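Local coordinates for putative sensory box/GGDEF family protein (Vibrio parahaemolyticus, PDB 3LID) that probably makes the second messenger cyclic di-GMP from GTP under the control of an extracellular PDC-fold sensor domain, the part described here, at residues F119-A122 against Q123-D126; S131-G134 against I135-E138; D266-N269 against E270-S273; L181-P185 against V186-H190. All coordinates share one frame; numbering follows the deposited sequence.

Contact 1: residues F119-A122 against Q123-D126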
loop_
_atom_site.group_PDB
_atom_site.type_symbol
_atom_site.label_atom_id
_atom_site.label_comp_id
_atom_site.label_asym_id
_atom_site.label_seq_id
_atom_site.Cartn_x
_atom_site.Cartn_y
_atom_site.Cartn_z
ATOM N N PHE A 119 -12.086 9.112 -8.168
ATOM C CA PHE A 119 -13.518 9.274 -8.025
ATOM C C PHE A 119 -14.237 9.017 -9.334
ATOM O O PHE A 119 -15.243 8.294 -9.368
ATOM C CB PHE A 119 -13.912 10.660 -7.489
ATOM C CG PHE A 119 -15.393 10.819 -7.450
ATOM C CD1 PHE A 119 -16.148 10.130 -6.511
ATOM C CD2 PHE A 119 -16.025 11.603 -8.410
ATOM C CE1 PHE A 119 -17.538 10.287 -6.497
ATOM C CE2 PHE A 119 -17.433 11.746 -8.396
ATOM C CZ PHE A 119 -18.140 11.096 -7.462
ATOM N N LYS A 120 -13.725 9.567 -10.420
ATOM C CA LYS A 120 -14.348 9.281 -11.704
ATOM C C LYS A 120 -14.308 7.786 -12.013
ATOM O O LYS A 120 -15.245 7.243 -12.609
ATOM C CB LYS A 120 -13.578 10.066 -12.764
ATOM C CG LYS A 120 -13.747 11.618 -12.523
ATOM C CD LYS A 120 -12.980 12.464 -13.554
ATOM C CE LYS A 120 -13.149 13.921 -13.165
ATOM N NZ LYS A 120 -12.307 14.752 -14.059
ATOM N N TYR A 121 -13.215 7.110 -11.638
ATOM C CA TYR A 121 -13.151 5.627 -11.785
ATOM C C TYR A 121 -14.243 4.937 -10.928
ATOM O O TYR A 121 -15.018 4.086 -11.394
ATOM C CB TYR A 121 -11.741 5.135 -11.426
ATOM C CG TYR A 121 -11.694 3.609 -11.500
ATOM C CD1 TYR A 121 -11.853 2.974 -12.725
ATOM C CD2 TYR A 121 -11.527 2.843 -10.362
ATOM C CE1 TYR A 121 -11.822 1.557 -12.815
ATOM C CE2 TYR A 121 -11.526 1.436 -10.431
ATOM C CZ TYR A 121 -11.655 0.812 -11.644
ATOM O OH TYR A 121 -11.668 -0.570 -11.653
ATOM N N ALA A 122 -14.355 5.369 -9.670
ATOM C CA ALA A 122 -15.375 4.732 -8.783
ATOM C C ALA A 122 -16.781 4.897 -9.426
ATOM O O ALA A 122 -17.607 4.018 -9.296
ATOM C CB ALA A 122 -15.360 5.452 -7.406
ATOM N N GLN A 123 -17.034 6.021 -10.061
ATOM C CA GLN A 123 -18.368 6.255 -10.632
ATOM C C GLN A 123 -18.662 5.254 -11.721
ATOM O O GLN A 123 -19.810 4.894 -11.938
ATOM C CB GLN A 123 -18.410 7.633 -11.285
ATOM C CG GLN A 123 -18.374 8.791 -10.312
ATOM C CD GLN A 123 -18.584 10.140 -10.999
ATOM O OE1 GLN A 123 -17.674 10.653 -11.663
ATOM N NE2 GLN A 123 -19.768 10.715 -10.827
ATOM N N SER A 124 -17.615 4.882 -12.479
ATOM C CA SER A 124 -17.723 3.854 -13.517
ATOM C C SER A 124 -18.029 2.430 -13.062
ATOM O O SER A 124 -18.463 1.575 -13.865
ATOM C CB SER A 124 -16.435 3.860 -14.370
ATOM O OG SER A 124 -15.451 3.000 -13.843
ATOM N N LEU A 125 -17.879 2.131 -11.774
ATOM C CA LEU A 125 -18.139 0.816 -11.214
ATOM C C LEU A 125 -19.640 0.535 -11.124
ATOM O O LEU A 125 -20.452 1.471 -11.133
ATOM C CB LEU A 125 -17.486 0.642 -9.851
ATOM C CG LEU A 125 -15.951 0.890 -9.839
ATOM C CD1 LEU A 125 -15.521 0.820 -8.301
ATOM C CD2 LEU A 125 -15.220 -0.230 -10.650
ATOM N N ASP A 126 -19.986 -0.729 -11.042
ATOM C CA ASP A 126 -21.391 -1.102 -10.791
ATOM C C ASP A 126 -21.737 -0.953 -9.326
ATOM O O ASP A 126 -20.867 -0.935 -8.484
ATOM C CB ASP A 126 -21.636 -2.557 -11.189
ATOM C CG ASP A 126 -21.524 -2.766 -12.694
ATOM O OD1 ASP A 126 -21.721 -1.842 -13.487
ATOM O OD2 ASP A 126 -21.221 -3.889 -13.076
#
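The closing turns of the short helix 117-124 bring F119 against Q123 and Y121 against S124 and L125. The backbone bond Q123 N to F119 O (3.0 Å) keeps the helical spacing; the next one, from S124 N to K120 O, is already weak. L125 N divides itself between a weak bond to Y121 O and a better one, three residues back, to A122 O (3.1 Å). Y121 O has a stronger donor in S124 OG, which reaches it at 2.7 Å, in the carbonyl plane and on a lone pair. Serine suits this spot because its short arm folds back on the preceding turn, OG lying between the backbone N and the carbonyl carbon (chi1 89°).

Among the side chains, Q123 lays its chain over one face of the F119 ring. Its CG is 3.9 Å from the ring centroid, a CH-pi contact, and the amide follows with its plane 27° from that of the ring, Q123 CD coming within 3.3 Å of F119 CE2. Glutamine can thus cover a buried aromatic with its CG methylene and its amide while sitting on an exposed side of the helix. Farther along, L125 CD2 packs at 3.8 Å from Y121 CZ, and the hydroxyl of Y121 is held by S131 OG. L155 of strand 150-160 packs against A122 and L125, and Y167 meets F119 edge-to-face. R164 donates to Q123 O and L125 O, so the arrangement is that of an amphipathic helix lying on a beta sheet, its C-terminal end held by an arginine.

Contact 2: residues S131-G134 against I135-E138. With EDO (1,2-ethanediol), chain G; EDO (1,2-ethanediol), chain H.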
loop_
_atom_site.group_PDB
_atom_site.type_symbol
_atom_site.label_atom_id
_atom_site.label_comp_id
_atom_site.label_asym_id
_atom_site.label_seq_id
_atom_site.Cartn_x
_atom_site.Cartn_y
_atom_site.Cartn_z
ATOM N N SER A 131 -13.703 -2.408 -6.266
ATOM C CA SER A 131 -12.532 -2.411 -7.080
ATOM C C SER A 131 -11.522 -1.526 -6.337
ATOM O O SER A 131 -11.666 -1.294 -5.152
ATOM C CB SER A 131 -12.815 -1.858 -8.472
ATOM O OG SER A 131 -11.661 -2.007 -9.374
ATOM N N ALA A 132 -10.474 -1.099 -7.038
ATOM C CA ALA A 132 -9.387 -0.357 -6.381
ATOM C C ALA A 132 -8.639 0.540 -7.336
ATOM O O ALA A 132 -8.595 0.245 -8.534
ATOM C CB ALA A 132 -8.356 -1.321 -5.641
ATOM N N TRP A 133 -8.070 1.636 -6.823
ATOM C CA TRP A 133 -7.318 2.572 -7.633
ATOM C C TRP A 133 -5.812 2.222 -7.438
ATOM O O TRP A 133 -5.416 1.692 -6.385
ATOM C CB TRP A 133 -7.616 4.005 -7.143
ATOM C CG TRP A 133 -7.047 5.077 -8.006
ATOM C CD1 TRP A 133 -6.160 6.031 -7.629
ATOM C CD2 TRP A 133 -7.391 5.333 -9.385
ATOM N NE1 TRP A 133 -5.895 6.862 -8.723
ATOM C CE2 TRP A 133 -6.613 6.442 -9.804
ATOM C CE3 TRP A 133 -8.216 4.660 -10.310
ATOM C CZ2 TRP A 133 -6.690 6.989 -11.104
ATOM C CZ3 TRP A 133 -8.309 5.197 -11.648
ATOM C CH2 TRP A 133 -7.523 6.325 -12.028
ATOM N N GLY A 134 -5.002 2.498 -8.480
ATOM C CA GLY A 134 -3.504 2.312 -8.323
ATOM C C GLY A 134 -2.960 3.181 -7.169
ATOM O O GLY A 134 -3.469 4.264 -6.856
ATOM N N ILE A 135 -1.867 2.733 -6.571
ATOM C CA ILE A 135 -1.233 3.479 -5.472
ATOM C C ILE A 135 -0.914 4.912 -5.903
ATOM O O ILE A 135 -0.390 5.127 -6.995
ATOM C CB ILE A 135 0.054 2.748 -5.036
ATOM C CG1 ILE A 135 -0.390 1.431 -4.344
ATOM C CG2 ILE A 135 0.824 3.627 -4.010
ATOM C CD1 ILE A 135 0.821 0.445 -4.160
ATOM N N GLU A 136 -1.335 5.881 -5.074
ATOM C CA GLU A 136 -1.253 7.313 -5.438
ATOM C C GLU A 136 -1.233 8.101 -4.153
ATOM O O GLU A 136 -1.919 7.741 -3.151
ATOM C CB GLU A 136 -2.519 7.671 -6.222
ATOM C CG GLU A 136 -2.650 9.122 -6.542
ATOM C CD GLU A 136 -3.913 9.298 -7.399
ATOM O OE1 GLU A 136 -3.876 8.981 -8.595
ATOM O OE2 GLU A 136 -4.954 9.742 -6.892
ATOM N N LEU A 137 -0.435 9.160 -4.162
ATOM C CA LEU A 137 -0.273 9.956 -2.907
ATOM C C LEU A 137 -1.601 10.656 -2.580
ATOM O O LEU A 137 -2.345 11.082 -3.465
ATOM C CB LEU A 137 0.780 11.049 -3.160
ATOM C CG LEU A 137 2.159 10.445 -3.450
ATOM C CD1 LEU A 137 3.222 11.462 -3.872
ATOM C CD2 LEU A 137 2.649 9.751 -2.192
ATOM N N GLU A 138 -1.862 10.787 -1.298
ATOM C CA GLU A 138 -3.040 11.580 -0.835
ATOM C C GLU A 138 -2.920 13.085 -1.110
ATOM O O GLU A 138 -1.803 13.641 -1.078
ATOM C CB GLU A 138 -3.205 11.382 0.624
ATOM C CG GLU A 138 -3.677 9.921 0.892
ATOM C CD GLU A 138 -3.998 9.618 2.369
ATOM O OE1 GLU A 138 -3.547 10.355 3.236
ATOM O OE2 GLU A 138 -4.736 8.610 2.719
HETATM C C1 EDO G . -8.304 0.460 -11.958
HETATM O O1 EDO G . -7.260 0.748 -11.015
HETATM C C2 EDO G . -8.236 1.437 -13.119
HETATM O O2 EDO G . -6.938 2.030 -13.133
HETATM C C1 EDO H . 3.932 7.945 -6.144
HETATM O O1 EDO H . 5.113 7.182 -6.616
HETATM C C2 EDO H . 3.022 6.983 -5.404
HETATM O O2 EDO H . 2.437 6.077 -6.351
#
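W133, G134 and I135 form an extended but irregular link within the broken strand 131-140, with no backbone hydrogen bond between 131-134 and 135-138. W133 and E136, three residues apart, bridge this break with their side chains. Indole NE1 of W133 donates to E136 OE1 at 2.9 Å, almost straight at 172°. The oxygen lies practically in the ring plane at the pyrrole edge, whereas the N-H meets the carboxylate from above its plane; the two planes are 74° apart. Both side chains set out with CG anti to the backbone N, and the extended glutamate has just the length to reach NE1. Y118 of helix 117-124 packs against both.

Two ethanediol molecules, probably from the crystallisation liquor, take up backbone carbonyls at the irregularity: O1 of the ethanediol of chain G donates to A132 O (2.9 Å) and O2 of that of chain H to I135 O (3.1 Å). The second oxygen of E136, OE2, forms a salt bridge with R116. A carboxylate gripped by a guanidinium and an indole N-H is probably ionised, and the arginine, its strongest partner, would fix it in place to receive the tryptophan.

Contact 3: residues D266-N269 against E270-S273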
loop_
_atom_site.group_PDB
_atom_site.type_symbol
_atom_site.label_atom_id
_atom_site.label_comp_id
_atom_site.label_asym_id
_atom_site.label_seq_id
_atom_site.Cartn_x
_atom_site.Cartn_y
_atom_site.Cartn_z
ATOM N N ASP A 266 18.183 -5.392 -2.770
ATOM C CA ASP A 266 19.333 -4.814 -3.499
ATOM C C ASP A 266 20.441 -4.659 -2.466
ATOM O O ASP A 266 20.321 -3.901 -1.524
ATOM C CB ASP A 266 18.899 -3.484 -4.180
ATOM C CG ASP A 266 20.053 -2.659 -4.709
ATOM O OD1 ASP A 266 21.238 -3.060 -4.533
ATOM O OD2 ASP A 266 19.763 -1.568 -5.267
ATOM N N LEU A 267 21.526 -5.450 -2.591
ATOM C CA LEU A 267 22.652 -5.341 -1.653
ATOM C C LEU A 267 23.940 -5.015 -2.444
ATOM O O LEU A 267 24.227 -5.629 -3.501
ATOM C CB LEU A 267 22.895 -6.689 -1.004
ATOM C CG LEU A 267 21.726 -7.079 -0.099
ATOM C CD1 LEU A 267 21.668 -8.593 -0.018
ATOM C CD2 LEU A 267 21.988 -6.416 1.227
ATOM N N SER A 268 24.660 -4.011 -1.987
ATOM C CA SER A 268 25.972 -3.685 -2.641
ATOM C C SER A 268 27.030 -4.681 -2.151
ATOM O O SER A 268 26.811 -5.459 -1.173
ATOM C CB SER A 268 26.404 -2.307 -2.191
ATOM O OG SER A 268 26.629 -2.382 -0.787
ATOM N N ASN A 269 28.183 -4.689 -2.818
ATOM C CA ASN A 269 29.284 -5.551 -2.369
ATOM C C ASN A 269 29.596 -5.366 -0.943
ATOM O O ASN A 269 29.912 -6.322 -0.236
ATOM C CB ASN A 269 30.558 -5.254 -3.156
ATOM C CG ASN A 269 30.431 -5.661 -4.591
ATOM O OD1 ASN A 269 31.003 -5.020 -5.485
ATOM N ND2 ASN A 269 29.657 -6.713 -4.842
ATOM N N GLU A 270 29.506 -4.132 -0.485
ATOM C CA GLU A 270 29.930 -3.857 0.871
ATOM C C GLU A 270 28.968 -4.594 1.809
ATOM O O GLU A 270 29.382 -5.201 2.828
ATOM C CB GLU A 270 29.890 -2.354 1.115
ATOM C CG GLU A 270 30.256 -1.971 2.501
ATOM C CD GLU A 270 31.716 -1.600 2.633
ATOM O OE1 GLU A 270 32.296 -1.118 1.620
ATOM O OE2 GLU A 270 32.278 -1.755 3.753
ATOM N N GLN A 271 27.683 -4.588 1.446
ATOM C CA GLN A 271 26.682 -5.130 2.361
ATOM C C GLN A 271 26.792 -6.610 2.326
ATOM O O GLN A 271 26.592 -7.268 3.332
ATOM C CB GLN A 271 25.262 -4.650 2.003
ATOM C CG GLN A 271 25.104 -3.136 1.959
ATOM C CD GLN A 271 23.711 -2.735 1.547
ATOM O OE1 GLN A 271 23.383 -2.729 0.364
ATOM N NE2 GLN A 271 22.881 -2.398 2.522
ATOM N N LEU A 272 27.175 -7.149 1.172
ATOM C CA LEU A 272 27.317 -8.584 1.033
ATOM C C LEU A 272 28.494 -9.150 1.848
ATOM O O LEU A 272 28.373 -10.231 2.448
ATOM C CB LEU A 272 27.480 -8.938 -0.438
ATOM C CG LEU A 272 26.293 -8.798 -1.372
ATOM C CD1 LEU A 272 26.798 -8.852 -2.837
ATOM C CD2 LEU A 272 25.359 -9.956 -1.141
ATOM N N SER A 273 29.614 -8.432 1.851
ATOM C CA SER A 273 30.800 -8.843 2.647
ATOM C C SER A 273 30.428 -9.152 4.101
ATOM O O SER A 273 30.736 -10.226 4.648
ATOM C CB SER A 273 31.844 -7.720 2.677
ATOM O OG SER A 273 32.115 -7.264 1.378
#
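The backbone oxygen of N269 is gripped twice by S273. The backbone S273 N donates to N269 O at 3.0 Å, the ordinary bond of a helical turn, and S273 OG adds a second at 2.9 Å, the two donors arriving from opposite faces of the carbonyl plane. The hydroxyl can fold back this way because OG stands beside its own backbone N (chi1 -51°).

One residue earlier, S268 occupies the N-cap of helix 269-274 and forms a capping box with Q271. S268 N donates to Q271 OE1 at 3.0 Å, nearly straight (167°), in the amide's carbonyl plane and on a lone pair. In return Q271 N points to S268 OG, a longer and weak bond of 3.3 Å. Serine is apt here because its short hydroxyl can accept from a first-turn N-H that has no helical carbonyl before it, while the extended glutamine is long enough to satisfy the last N-H of the strand. L272 N then bonds to S268 O (2.9 Å), starting the regular helical series.

Leucines flank the box as a hydrophobic staple: L267, just before the N-cap, sets its CB 4.0 Å from L272 CG, and L267 CD2 rests on Q271 CB at 3.8 Å. Both leucines also touch T15 of helix 9-45. Strand 260-268 thus runs directly into its helix beside strand 246-254, where L247 meets L272, and D266 is tied by its carboxylate to Y226.

Contact 4: residues L181-P185 against V186-H190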
loop_
_atom_site.group_PDB
_atom_site.type_symbol
_atom_site.label_atom_id
_atom_site.label_comp_id
_atom_site.label_asym_id
_atom_site.label_seq_id
_atom_site.Cartn_x
_atom_site.Cartn_y
_atom_site.Cartn_z
ATOM N N LEU A 181 5.935 -4.928 6.931
ATOM C CA LEU A 181 6.235 -6.135 6.187
ATOM C C LEU A 181 7.662 -6.170 5.615
ATOM O O LEU A 181 8.145 -7.260 5.242
ATOM C CB LEU A 181 5.260 -6.394 5.049
ATOM C CG LEU A 181 3.813 -6.546 5.538
ATOM C CD1 LEU A 181 2.923 -6.759 4.320
ATOM C CD2 LEU A 181 3.772 -7.656 6.503
ATOM N N ASN A 182 8.254 -5.016 5.401
ATOM C CA ASN A 182 9.399 -4.986 4.446
ATOM C C ASN A 182 10.777 -5.134 5.113
ATOM O O ASN A 182 11.794 -5.021 4.406
ATOM C CB ASN A 182 9.436 -3.734 3.614
ATOM C CG ASN A 182 8.280 -3.637 2.676
ATOM O OD1 ASN A 182 7.478 -4.580 2.560
ATOM N ND2 ASN A 182 8.103 -2.429 2.077
ATOM N N TYR A 183 10.811 -5.406 6.402
ATOM C CA TYR A 183 12.132 -5.771 7.008
ATOM C C TYR A 183 11.993 -7.077 7.721
ATOM O O TYR A 183 11.014 -7.297 8.456
ATOM C CB TYR A 183 12.551 -4.677 7.980
ATOM C CG TYR A 183 13.844 -5.066 8.633
ATOM C CD1 TYR A 183 15.004 -5.168 7.864
ATOM C CD2 TYR A 183 13.880 -5.370 9.979
ATOM C CE1 TYR A 183 16.247 -5.596 8.476
ATOM C CE2 TYR A 183 15.108 -5.774 10.605
ATOM C CZ TYR A 183 16.253 -5.882 9.817
ATOM O OH TYR A 183 17.447 -6.325 10.392
ATOM N N SER A 184 12.970 -7.968 7.517
ATOM C CA SER A 184 12.971 -9.268 8.180
ATOM C C SER A 184 14.130 -9.297 9.165
ATOM O O SER A 184 15.276 -9.244 8.762
ATOM C CB SER A 184 13.233 -10.381 7.177
ATOM O OG SER A 184 13.484 -11.607 7.864
ATOM N N PRO A 185 13.822 -9.388 10.450
ATOM C CA PRO A 185 14.917 -9.322 11.390
ATOM C C PRO A 185 15.716 -10.633 11.318
ATOM O O PRO A 185 16.934 -10.611 11.482
ATOM C CB PRO A 185 14.220 -9.138 12.751
ATOM C CG PRO A 185 12.800 -9.815 12.584
ATOM C CD PRO A 185 12.478 -9.553 11.072
ATOM N N VAL A 186 15.066 -11.748 11.023
ATOM C CA VAL A 186 15.787 -12.994 11.052
ATOM C C VAL A 186 16.792 -13.082 9.907
ATOM O O VAL A 186 17.971 -13.405 10.148
ATOM C CB VAL A 186 14.892 -14.211 11.129
ATOM C CG1 VAL A 186 15.764 -15.416 11.326
ATOM C CG2 VAL A 186 13.935 -14.087 12.362
ATOM N N ARG A 187 16.376 -12.752 8.677
ATOM C CA ARG A 187 17.332 -12.757 7.556
ATOM C C ARG A 187 18.060 -11.431 7.332
ATOM O O ARG A 187 18.953 -11.389 6.517
ATOM C CB ARG A 187 16.689 -13.222 6.247
ATOM C CG ARG A 187 16.100 -14.605 6.300
ATOM C CD ARG A 187 15.645 -15.013 4.876
ATOM N NE ARG A 187 14.927 -16.291 4.724
ATOM C CZ ARG A 187 15.564 -17.443 4.558
ATOM N NH1 ARG A 187 16.906 -17.480 4.595
ATOM N NH2 ARG A 187 14.911 -18.560 4.393
ATOM N N ASP A 188 17.662 -10.381 8.054
ATOM C CA ASP A 188 18.238 -9.037 7.942
ATOM C C ASP A 188 18.221 -8.591 6.499
ATOM O O ASP A 188 19.246 -8.200 5.942
ATOM C CB ASP A 188 19.667 -8.974 8.545
ATOM C CG ASP A 188 20.261 -7.575 8.521
ATOM O OD1 ASP A 188 19.511 -6.623 8.813
ATOM O OD2 ASP A 188 21.478 -7.404 8.222
ATOM N N PHE A 189 17.044 -8.611 5.877
ATOM C CA PHE A 189 16.930 -8.043 4.576
ATOM C C PHE A 189 15.858 -6.895 4.576
ATOM O O PHE A 189 14.841 -7.033 5.251
ATOM C CB PHE A 189 16.371 -9.083 3.621
ATOM C CG PHE A 189 17.359 -10.093 3.137
ATOM C CD1 PHE A 189 18.587 -9.705 2.601
ATOM C CD2 PHE A 189 17.018 -11.441 3.166
ATOM C CE1 PHE A 189 19.468 -10.706 2.074
ATOM C CE2 PHE A 189 17.920 -12.444 2.660
ATOM C CZ PHE A 189 19.094 -12.060 2.104
ATOM N N HIS A 190 16.120 -5.870 3.783
ATOM C CA HIS A 190 15.114 -4.808 3.489
ATOM C C HIS A 190 14.492 -5.025 2.133
ATOM O O HIS A 190 15.192 -5.112 1.139
ATOM C CB HIS A 190 15.750 -3.461 3.548
ATOM C CG HIS A 190 16.191 -3.059 4.933
ATOM N ND1 HIS A 190 15.359 -2.394 5.820
ATOM C CD2 HIS A 190 17.375 -3.232 5.584
ATOM C CE1 HIS A 190 16.021 -2.153 6.950
ATOM N NE2 HIS A 190 17.239 -2.666 6.837
#
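Hydrogen bonds to backbone define the tight turn between Y183-S184 and F189-H190. S184 N donates to F189 O at 3.1 Å, while the return bond from F189 N to S184 O is weak. D188 N also leans on S184 O at 2.7 Å, weakly because the angle is poor. A side chain holds the turn as well: S184 OG accepts from R187 N at 3.2 Å, along a nearly straight line of 167°.

This is a beta hairpin with a G1 bulge, D188 and F189 both facing S184. P185, V186 and R187 are right-handed helical in backbone and D188 is left-handed; proline's restricted phi fits the first of these places, and aspartate tolerates positive phi better than most residues with side chains.

Polar side chains meet where Y183 OH donates to D188 OD1 at 2.6 Å. The oxygen lies at the edge of the tyrosine ring, near its plane, and is used on its anti side; ring and carboxylate are almost perpendicular.

Aromatic contact completes the exposed face. Y183 CD1 stands 3.3 Å above the centre of the H190 ring, the planes inclined by 34°. With CG anti to the backbone N (chi1 178°), the tyrosine ring is carried across the neighbouring strand, over H190 and on to D188. F189 faces the other way, packing on I265 and L267 and receiving R275 in a cation-pi contact.

Overall arrangement
The four contacts fall into two pairs. Contact 1, a helix end, packs on the seven-stranded sheet to which the strand of contact 2 belongs, and the two touch where Y121 CB packs on W133 CZ3 at 3.4 Å; contacts 3 and 4 involve neighbouring strands, 260-268 and 189-195, of the other sheet and meet through L267 CD1 and F189 CE1 at 3.7 Å. Contacts 1 and 3 lie on opposite sides of the chain's centre, about 45 Å between centres. Contact 2 is a surface contact resting on a carboxylate, whereas the others are partly buried. Contacts 1 and 3 treat opposite helix ends, one finishing with a bond that spans three residues instead of four and the other starting with a capping box, while contact 4 reverses the chain between two strands.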